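Local coordinates for protein Myo-inositol 2-dehydrogenase (Lactobacillus plantarum WCFS1, PDB 3CEA) that probably catalyses the NAD-dependent oxidation of myo-inositol at its 2-hydroxyl group, holding the dinucleotide on a Rossmann-fold domain, at residues Ile153-Ile164 with Val236-Ala247; Ala246-Leu254 with Val263-Leu271. All blocks are in the same frame, centred on the assembly; numbering follows the deposited sequence.

Contact 1: residues Ile153-Ile164 with Val236-Ala247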
loop_
_atom_site.group_PDB
_atom_site.type_symbol
_atom_site.label_atom_id
_atom_site.label_comp_id
_atom_site.label_asym_id
_atom_site.label_seq_id
_atom_site.Cartn_x
_atom_site.Cartn_y
_atom_site.Cartn_z
ATOM N N ILE A 153 -1.474 4.312 -25.230
ATOM C CA ILE A 153 -2.639 3.920 -24.435
ATOM C C ILE A 153 -3.411 2.813 -25.148
ATOM O O ILE A 153 -3.634 2.884 -26.359
ATOM C CB ILE A 153 -3.573 5.131 -24.169
ATOM C CG1 ILE A 153 -2.820 6.232 -23.417
ATOM C CG2 ILE A 153 -4.815 4.706 -23.386
ATOM C CD1 ILE A 153 -3.322 7.629 -23.709
ATOM N N ILE A 154 -3.799 1.785 -24.399
ATOM C CA ILE A 154 -4.625 0.710 -24.952
ATOM C C ILE A 154 -5.993 0.610 -24.268
ATOM O O ILE A 154 -6.967 0.169 -24.881
ATOM C CB ILE A 154 -3.889 -0.673 -24.967
ATOM C CG1 ILE A 154 -3.565 -1.158 -23.550
ATOM C CG2 ILE A 154 -2.626 -0.608 -25.840
ATOM C CD1 ILE A 154 -2.839 -2.492 -23.492
ATOM N N TYR A 155 -6.062 1.035 -23.008
ATOM C CA TYR A 155 -7.277 0.893 -22.205
ATOM C C TYR A 155 -7.319 1.876 -21.044
ATOM O O TYR A 155 -6.292 2.175 -20.432
ATOM C CB TYR A 155 -7.410 -0.543 -21.680
ATOM C CG TYR A 155 -8.555 -0.754 -20.715
ATOM C CD1 TYR A 155 -9.848 -0.993 -21.180
ATOM C CD2 TYR A 155 -8.346 -0.719 -19.336
ATOM C CE1 TYR A 155 -10.906 -1.188 -20.300
ATOM C CE2 TYR A 155 -9.397 -0.909 -18.444
ATOM C CZ TYR A 155 -10.675 -1.144 -18.935
ATOM O OH TYR A 155 -11.720 -1.347 -18.066
HETATM N N MSE A 156 -8.519 2.362 -20.739
HETATM C CA MSE A 156 -8.723 3.281 -19.626
HETATM C C MSE A 156 -9.955 2.901 -18.821
HETATM O O MSE A 156 -10.958 2.448 -19.372
HETATM C CB MSE A 156 -8.832 4.727 -20.119
HETATM C CG MSE A 156 -7.555 5.251 -20.778
HETATM SE SE MSE A 156 -7.619 7.140 -21.186
HETATM C CE MSE A 156 -7.827 7.859 -19.372
ATOM N N ARG A 157 -9.869 3.090 -17.510
ATOM C CA ARG A 157 -10.955 2.724 -16.616
ATOM C C ARG A 157 -11.219 3.855 -15.634
ATOM O O ARG A 157 -10.325 4.278 -14.902
ATOM C CB ARG A 157 -10.616 1.426 -15.883
ATOM C CG ARG A 157 -11.739 0.861 -15.034
ATOM C CD ARG A 157 -11.378 -0.518 -14.488
ATOM N NE ARG A 157 -10.052 -0.562 -13.865
ATOM C CZ ARG A 157 -9.781 -0.163 -12.622
ATOM N NH1 ARG A 157 -10.744 0.326 -11.841
ATOM N NH2 ARG A 157 -8.538 -0.250 -12.158
ATOM N N GLY A 158 -12.454 4.349 -15.641
ATOM C CA GLY A 158 -12.864 5.423 -14.753
ATOM C C GLY A 158 -13.919 4.956 -13.777
ATOM O O GLY A 158 -14.941 4.397 -14.177
ATOM N N TYR A 159 -13.652 5.178 -12.491
ATOM C CA TYR A 159 -14.596 4.905 -11.414
ATOM C C TYR A 159 -15.001 6.218 -10.760
ATOM O O TYR A 159 -14.148 7.062 -10.467
ATOM C CB TYR A 159 -13.953 4.012 -10.350
ATOM C CG TYR A 159 -13.967 2.520 -10.615
ATOM C CD1 TYR A 159 -14.035 2.008 -11.911
ATOM C CD2 TYR A 159 -13.869 1.616 -9.558
ATOM C CE1 TYR A 159 -14.032 0.639 -12.143
ATOM C CE2 TYR A 159 -13.858 0.247 -9.780
ATOM C CZ TYR A 159 -13.941 -0.237 -11.074
ATOM O OH TYR A 159 -13.933 -1.595 -11.297
ATOM N N GLY A 160 -16.302 6.378 -10.528
ATOM C CA GLY A 160 -16.845 7.530 -9.820
ATOM C C GLY A 160 -17.994 7.081 -8.943
ATOM O O GLY A 160 -19.152 7.090 -9.368
ATOM N N ILE A 161 -17.665 6.668 -7.722
ATOM C CA ILE A 161 -18.654 6.100 -6.803
ATOM C C ILE A 161 -18.737 6.890 -5.497
ATOM O O ILE A 161 -17.736 7.065 -4.797
ATOM C CB ILE A 161 -18.398 4.581 -6.525
ATOM C CG1 ILE A 161 -18.429 3.767 -7.824
ATOM C CG2 ILE A 161 -19.452 4.008 -5.612
ATOM C CD1 ILE A 161 -17.076 3.524 -8.438
ATOM N N ASP A 162 -19.940 7.378 -5.201
ATOM C CA ASP A 162 -20.251 8.058 -3.943
ATOM C C ASP A 162 -20.386 7.044 -2.803
ATOM O O ASP A 162 -20.658 5.868 -3.054
ATOM C CB ASP A 162 -21.559 8.847 -4.076
ATOM C CG ASP A 162 -21.389 10.167 -4.813
ATOM O OD1 ASP A 162 -20.251 10.528 -5.184
ATOM O OD2 ASP A 162 -22.413 10.856 -5.019
ATOM N N PRO A 163 -20.185 7.493 -1.547
ATOM C CA PRO A 163 -20.419 6.620 -0.393
ATOM C C PRO A 163 -21.890 6.525 0.009
ATOM O O PRO A 163 -22.679 7.402 -0.338
ATOM C CB PRO A 163 -19.615 7.294 0.719
ATOM C CG PRO A 163 -19.617 8.733 0.360
ATOM C CD PRO A 163 -19.699 8.826 -1.138
ATOM N N ILE A 164 -22.236 5.470 0.749
ATOM C CA ILE A 164 -23.610 5.224 1.219
ATOM C C ILE A 164 -24.177 6.383 2.056
ATOM O O ILE A 164 -25.393 6.611 2.074
ATOM C CB ILE A 164 -23.712 3.892 2.026
ATOM C CG1 ILE A 164 -23.256 2.700 1.174
ATOM C CG2 ILE A 164 -25.142 3.660 2.540
ATOM C CD1 ILE A 164 -22.986 1.419 1.969
ATOM N N VAL A 236 -8.591 2.417 -28.819
ATOM C CA VAL A 236 -8.621 2.373 -27.357
ATOM C C VAL A 236 -9.969 1.873 -26.821
ATOM O O VAL A 236 -11.024 2.137 -27.402
ATOM C CB VAL A 236 -8.234 3.752 -26.745
ATOM C CG1 VAL A 236 -8.292 3.726 -25.222
ATOM C CG2 VAL A 236 -6.839 4.176 -27.209
ATOM N N ILE A 237 -9.920 1.119 -25.729
ATOM C CA ILE A 237 -11.126 0.618 -25.084
ATOM C C ILE A 237 -11.223 1.240 -23.695
ATOM O O ILE A 237 -10.208 1.471 -23.046
ATOM C CB ILE A 237 -11.127 -0.931 -25.005
ATOM C CG1 ILE A 237 -10.869 -1.535 -26.396
ATOM C CG2 ILE A 237 -12.456 -1.443 -24.445
ATOM C CD1 ILE A 237 -10.278 -2.927 -26.376
ATOM N N ALA A 238 -12.439 1.540 -23.251
ATOM C CA ALA A 238 -12.625 2.180 -21.955
ATOM C C ALA A 238 -13.848 1.661 -21.214
ATOM O O ALA A 238 -14.857 1.308 -21.826
ATOM C CB ALA A 238 -12.695 3.698 -22.108
ATOM N N THR A 239 -13.731 1.609 -19.891
ATOM C CA THR A 239 -14.843 1.272 -19.013
ATOM C C THR A 239 -15.100 2.454 -18.090
ATOM O O THR A 239 -14.157 3.057 -17.573
ATOM C CB THR A 239 -14.537 0.018 -18.165
ATOM O OG1 THR A 239 -14.232 -1.080 -19.030
ATOM C CG2 THR A 239 -15.721 -0.359 -17.279
ATOM N N LEU A 240 -16.375 2.784 -17.899
ATOM C CA LEU A 240 -16.785 3.808 -16.939
ATOM C C LEU A 240 -17.751 3.205 -15.936
ATOM O O LEU A 240 -18.698 2.511 -16.315
ATOM C CB LEU A 240 -17.480 4.981 -17.631
ATOM C CG LEU A 240 -16.977 5.543 -18.958
ATOM C CD1 LEU A 240 -18.113 6.300 -19.623
ATOM C CD2 LEU A 240 -15.763 6.436 -18.767
ATOM N N ILE A 241 -17.512 3.480 -14.657
ATOM C CA ILE A 241 -18.419 3.047 -13.605
ATOM C C ILE A 241 -18.848 4.215 -12.721
ATOM O O ILE A 241 -18.019 4.898 -12.116
ATOM C CB ILE A 241 -17.818 1.905 -12.756
ATOM C CG1 ILE A 241 -17.528 0.692 -13.646
ATOM C CG2 ILE A 241 -18.753 1.542 -11.598
ATOM C CD1 ILE A 241 -17.202 -0.558 -12.898
ATOM N N GLY A 242 -20.155 4.448 -12.683
ATOM C CA GLY A 242 -20.747 5.431 -11.793
ATOM C C GLY A 242 -21.577 4.708 -10.757
ATOM O O GLY A 242 -22.395 3.854 -11.098
ATOM N N GLY A 243 -21.359 5.045 -9.491
ATOM C CA GLY A 243 -22.067 4.409 -8.387
ATOM C C GLY A 243 -22.368 5.374 -7.262
ATOM O O GLY A 243 -21.842 6.493 -7.235
ATOM N N ARG A 244 -23.216 4.933 -6.332
ATOM C CA ARG A 244 -23.682 5.770 -5.229
ATOM C C ARG A 244 -23.790 5.003 -3.903
ATOM O O ARG A 244 -24.429 5.479 -2.963
ATOM C CB ARG A 244 -25.050 6.384 -5.570
ATOM C CG ARG A 244 -25.166 6.942 -6.980
ATOM C CD ARG A 244 -26.080 8.139 -7.016
ATOM N NE ARG A 244 -25.986 8.861 -8.283
ATOM C CZ ARG A 244 -25.119 9.840 -8.541
ATOM N NH1 ARG A 244 -24.245 10.235 -7.621
ATOM N NH2 ARG A 244 -25.129 10.430 -9.729
ATOM N N HIS A 245 -23.161 3.831 -3.822
ATOM C CA HIS A 245 -23.351 2.950 -2.669
ATOM C C HIS A 245 -22.080 2.263 -2.148
ATOM O O HIS A 245 -22.135 1.121 -1.681
ATOM C CB HIS A 245 -24.418 1.902 -2.996
ATOM C CG HIS A 245 -25.408 1.685 -1.894
ATOM N ND1 HIS A 245 -25.256 0.702 -0.938
ATOM C CD2 HIS A 245 -26.565 2.322 -1.597
ATOM C CE1 HIS A 245 -26.279 0.743 -0.102
ATOM N NE2 HIS A 245 -27.086 1.719 -0.479
ATOM N N ALA A 246 -20.942 2.955 -2.212
ATOM C CA ALA A 246 -19.704 2.444 -1.621
ATOM C C ALA A 246 -19.731 2.577 -0.098
ATOM O O ALA A 246 -20.239 3.567 0.439
ATOM C CB ALA A 246 -18.488 3.151 -2.200
ATOM N N ALA A 247 -19.184 1.575 0.586
ATOM C CA ALA A 247 -19.127 1.562 2.046
ATOM C C ALA A 247 -17.919 2.321 2.604
ATOM O O ALA A 247 -18.021 2.956 3.655
ATOM C CB ALA A 247 -19.146 0.133 2.566
HETATM O O HOH W 1 -24.437 8.132 -2.559
#
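The hydroxyl of Tyr155 donates a hydrogen bond to Thr239 OG1, with OH and OG1 2.7 Å apart. The ring reaches across to the next strand because CG is anti to the backbone N (chi1 174°). Thr239 OG1 sits at the ring edge, near its plane. Tyr159 and Ile241 point the same way, side by side, and Tyr159 CE1 touches Ile241 CD1 at 3.5 Å. The other branch of Ile241 meets Ile161, with Ile241 CG2 4.1 Å from Ile161 CD1. The Tyr159 hydroxyl turns to Glu255 of the second subunit.

A salt bridge adds to the backbone bonds at the far end. Asp162 OD2 meets Arg244 NH1 at 3.2 Å, at the guanidinium edge, with the two planes 59° apart. Asp185 takes the other terminal nitrogen of Arg244. Ile164 CG1 lies over one face of the His245 ring, 3.8 Å from its centroid, as a CH-pi contact. A water bridges Pro163 O and Arg244 O.

Ten backbone hydrogen bonds tie the two segments. The register slips by one residue between Ile161 and Pro163, a beta bulge where the partner segment turns at Arg244. Strands 153-163 and 237-243 run parallel, 5° apart, as neighbours in the mixed, otherwise largely antiparallel sheet of the GFO/IDH/MocA C-terminal domain.

Contact 2: residues Ala246-Leu254 with Val263-Leu271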
loop_
_atom_site.group_PDB
_atom_site.type_symbol
_atom_site.label_atom_id
_atom_site.label_comp_id
_atom_site.label_asym_id
_atom_site.label_seq_id
_atom_site.Cartn_x
_atom_site.Cartn_y
_atom_site.Cartn_z
ATOM N N ALA A 246 -20.942 2.955 -2.212
ATOM C CA ALA A 246 -19.704 2.444 -1.621
ATOM C C ALA A 246 -19.731 2.577 -0.098
ATOM O O ALA A 246 -20.239 3.567 0.439
ATOM C CB ALA A 246 -18.488 3.151 -2.200
ATOM N N ALA A 247 -19.184 1.575 0.586
ATOM C CA ALA A 247 -19.127 1.562 2.046
ATOM C C ALA A 247 -17.919 2.321 2.604
ATOM O O ALA A 247 -18.021 2.956 3.655
ATOM C CB ALA A 247 -19.146 0.133 2.566
ATOM N N HIS A 248 -16.790 2.265 1.897
ATOM C CA HIS A 248 -15.534 2.840 2.394
ATOM C C HIS A 248 -15.440 4.366 2.312
ATOM O O HIS A 248 -14.859 5.004 3.191
ATOM C CB HIS A 248 -14.321 2.177 1.725
ATOM C CG HIS A 248 -14.208 2.437 0.254
ATOM N ND1 HIS A 248 -15.092 1.917 -0.666
ATOM C CD2 HIS A 248 -13.291 3.135 -0.458
ATOM C CE1 HIS A 248 -14.736 2.298 -1.881
ATOM N NE2 HIS A 248 -13.644 3.037 -1.783
ATOM N N GLY A 249 -16.011 4.939 1.257
ATOM C CA GLY A 249 -15.984 6.382 1.045
ATOM C C GLY A 249 -16.276 6.746 -0.395
ATOM O O GLY A 249 -16.988 6.023 -1.096
ATOM N N ASN A 250 -15.734 7.880 -0.829
ATOM C CA ASN A 250 -15.846 8.319 -2.214
ATOM C C ASN A 250 -14.697 7.736 -3.025
ATOM O O ASN A 250 -13.534 8.041 -2.762
ATOM C CB ASN A 250 -15.845 9.851 -2.287
ATOM C CG ASN A 250 -15.841 10.381 -3.715
ATOM O OD1 ASN A 250 -15.023 11.232 -4.064
ATOM N ND2 ASN A 250 -16.761 9.890 -4.543
ATOM N N GLN A 251 -15.024 6.884 -3.994
ATOM C CA GLN A 251 -14.021 6.288 -4.872
ATOM C C GLN A 251 -13.971 7.030 -6.196
ATOM O O GLN A 251 -14.962 7.070 -6.929
ATOM C CB GLN A 251 -14.319 4.802 -5.113
ATOM C CG GLN A 251 -13.267 4.061 -5.956
ATOM C CD GLN A 251 -11.995 3.727 -5.184
ATOM O OE1 GLN A 251 -11.968 3.762 -3.950
ATOM N NE2 GLN A 251 -10.933 3.395 -5.914
ATOM N N VAL A 252 -12.816 7.630 -6.486
ATOM C CA VAL A 252 -12.583 8.309 -7.755
ATOM C C VAL A 252 -11.234 7.850 -8.298
ATOM O O VAL A 252 -10.170 8.220 -7.790
ATOM C CB VAL A 252 -12.665 9.856 -7.644
ATOM C CG1 VAL A 252 -12.347 10.499 -8.982
ATOM C CG2 VAL A 252 -14.052 10.295 -7.192
ATOM N N GLU A 253 -11.301 7.041 -9.347
ATOM C CA GLU A 253 -10.176 6.244 -9.784
ATOM C C GLU A 253 -10.062 6.302 -11.300
ATOM O O GLU A 253 -11.065 6.183 -12.010
ATOM C CB GLU A 253 -10.392 4.802 -9.313
ATOM C CG GLU A 253 -9.201 3.864 -9.428
ATOM C CD GLU A 253 -9.568 2.418 -9.087
ATOM O OE1 GLU A 253 -10.660 2.186 -8.510
ATOM O OE2 GLU A 253 -8.766 1.511 -9.397
ATOM N N LEU A 254 -8.841 6.506 -11.785
ATOM C CA LEU A 254 -8.556 6.433 -13.212
ATOM C C LEU A 254 -7.343 5.553 -13.468
ATOM O O LEU A 254 -6.271 5.769 -12.895
ATOM C CB LEU A 254 -8.335 7.825 -13.814
ATOM C CG LEU A 254 -8.235 7.922 -15.344
ATOM C CD1 LEU A 254 -9.567 7.599 -16.023
ATOM C CD2 LEU A 254 -7.754 9.301 -15.770
ATOM N N VAL A 263 -0.665 3.542 -15.307
ATOM C CA VAL A 263 -0.817 4.420 -14.156
ATOM C C VAL A 263 -2.205 4.230 -13.576
ATOM O O VAL A 263 -3.171 4.010 -14.308
ATOM C CB VAL A 263 -0.556 5.938 -14.463
ATOM C CG1 VAL A 263 0.905 6.186 -14.875
ATOM C CG2 VAL A 263 -1.527 6.486 -15.508
ATOM N N ARG A 264 -2.288 4.277 -12.252
ATOM C CA ARG A 264 -3.564 4.343 -11.566
ATOM C C ARG A 264 -3.592 5.588 -10.702
ATOM O O ARG A 264 -2.645 5.872 -9.966
ATOM C CB ARG A 264 -3.813 3.089 -10.735
ATOM C CG ARG A 264 -4.347 1.932 -11.552
ATOM C CD ARG A 264 -4.189 0.628 -10.815
ATOM N NE ARG A 264 -4.803 -0.477 -11.539
ATOM C CZ ARG A 264 -4.767 -1.746 -11.146
ATOM N NH1 ARG A 264 -4.138 -2.088 -10.028
ATOM N NH2 ARG A 264 -5.363 -2.679 -11.874
ATOM N N ILE A 265 -4.681 6.339 -10.825
ATOM C CA ILE A 265 -4.866 7.573 -10.086
ATOM C C ILE A 265 -5.989 7.335 -9.089
ATOM O O ILE A 265 -7.103 6.985 -9.475
ATOM C CB ILE A 265 -5.201 8.750 -11.035
ATOM C CG1 ILE A 265 -4.120 8.878 -12.115
ATOM C CG2 ILE A 265 -5.320 10.056 -10.255
ATOM C CD1 ILE A 265 -4.650 9.255 -13.487
ATOM N N GLY A 266 -5.678 7.504 -7.807
ATOM C CA GLY A 266 -6.649 7.295 -6.741
ATOM C C GLY A 266 -7.136 5.860 -6.653
ATOM O O GLY A 266 -8.341 5.609 -6.612
ATOM N N GLU A 267 -6.196 4.917 -6.634
ATOM C CA GLU A 267 -6.522 3.505 -6.470
ATOM C C GLU A 267 -7.298 3.306 -5.169
ATOM O O GLU A 267 -8.325 2.623 -5.143
ATOM C CB GLU A 267 -5.247 2.667 -6.477
ATOM C CG GLU A 267 -5.455 1.203 -6.813
ATOM C CD GLU A 267 -4.179 0.520 -7.273
ATOM O OE1 GLU A 267 -3.103 1.156 -7.255
ATOM O OE2 GLU A 267 -4.254 -0.664 -7.659
ATOM N N HIS A 268 -6.791 3.919 -4.098
ATOM C CA HIS A 268 -7.499 4.028 -2.825
ATOM C C HIS A 268 -7.719 5.509 -2.508
ATOM O O HIS A 268 -6.821 6.328 -2.732
ATOM C CB HIS A 268 -6.705 3.366 -1.692
ATOM C CG HIS A 268 -6.394 1.918 -1.924
ATOM N ND1 HIS A 268 -5.310 1.291 -1.348
ATOM C CD2 HIS A 268 -7.017 0.975 -2.671
ATOM C CE1 HIS A 268 -5.282 0.025 -1.724
ATOM N NE2 HIS A 268 -6.306 -0.192 -2.530
ATOM N N PRO A 269 -8.907 5.864 -1.980
ATOM C CA PRO A 269 -9.188 7.273 -1.722
ATOM C C PRO A 269 -8.693 7.716 -0.342
ATOM O O PRO A 269 -9.491 8.137 0.499
ATOM C CB PRO A 269 -10.712 7.332 -1.799
ATOM C CG PRO A 269 -11.170 5.967 -1.359
ATOM C CD PRO A 269 -10.036 4.997 -1.587
ATOM N N ASP A 270 -7.383 7.626 -0.121
ATOM C CA ASP A 270 -6.796 7.892 1.195
ATOM C C ASP A 270 -7.108 9.298 1.704
ATOM O O ASP A 270 -6.910 10.284 0.990
ATOM C CB ASP A 270 -5.279 7.660 1.175
ATOM C CG ASP A 270 -4.896 6.249 0.734
ATOM O OD1 ASP A 270 -5.679 5.291 0.960
ATOM O OD2 ASP A 270 -3.794 6.106 0.155
ATOM N N LEU A 271 -7.606 9.367 2.939
ATOM C CA LEU A 271 -7.942 10.627 3.592
ATOM C C LEU A 271 -6.702 11.479 3.855
ATOM O O LEU A 271 -6.695 12.680 3.586
ATOM C CB LEU A 271 -8.686 10.359 4.907
ATOM C CG LEU A 271 -9.042 11.538 5.819
ATOM C CD1 LEU A 271 -10.099 12.442 5.191
ATOM C CD2 LEU A 271 -9.511 11.030 7.177
HETATM O O HOH W 2 -10.352 6.524 -5.238
#
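This is the open end of a beta hairpin, where strands 251-258 and 262-265 part and side chains take over from the backbone pairing. Leu254 and Ile265 form an antiparallel hydrogen-bonded pair. Leu254 N donates to Ile265 O at 2.9 Å, and Ile265 N returns a bond to Leu254 O at 2.7 Å. Their side chains lie alongside each other, CD2 of Leu254 3.9 Å from CD1 of Ile265.

Beyond Gly266 the segment 263-271 bends off, with a positive phi of 64°. A water then fills in, accepting from Val252 N and donating to Gly266 O. Gln251 bridges the two segments where they diverge. Its chain bends at chi2 (76°), which brings the amide round to Glu267. NE2 donates to Glu267 O at 2.8 Å, and that oxygen lies in the amide plane. The same nitrogen also donates to Glu253 OE1, reaching it from above the carboxylate plane. Gln251 OE1 accepts from His248 NE2 at 2.8 Å, which fixes the rotation of the amide. With an alanine here, Glu267 O and His248 NE2 would probably lose these partners, and the His248 ring would be freer to turn.

Pro269 packs against the same group. Its CG rests at the edge of the His248 ring, 3.7 Å from CD2, and its CB lies 3.1 Å from Asn250 O.

Glu253 also forms salt bridges with Arg157 of its own chain and Arg264 of the second subunit. Helix 136-146 packs on Leu254 and Ile265 through Tyr138 and Ala141. Strand 153-163 flanks strand 251-258 on its other side, and residues 263-265 pair antiparallel with a strand of the third subunit.

How the contacts relate
The two contacts have centres 10 Å apart and belong to one mixed sheet. Its order there is 262-265, 251-258, 153-163, 237-243. Contact 1 joins the last two strands and contact 2 the first two, so 153-163 and 251-258 are the seam between them. Tyr159 N to Glu253 O and Ile161 O to Gln251 N, both 2.8 Å, are probable hydrogen bonds across it. Along the chain contact 1 comes first, and contact 2 starts on its last two residues, Ala246 and Ala247. Both touch the second subunit, and contact 2 also reaches the third and fourth. This sheet therefore contributes to the assembly of four chains.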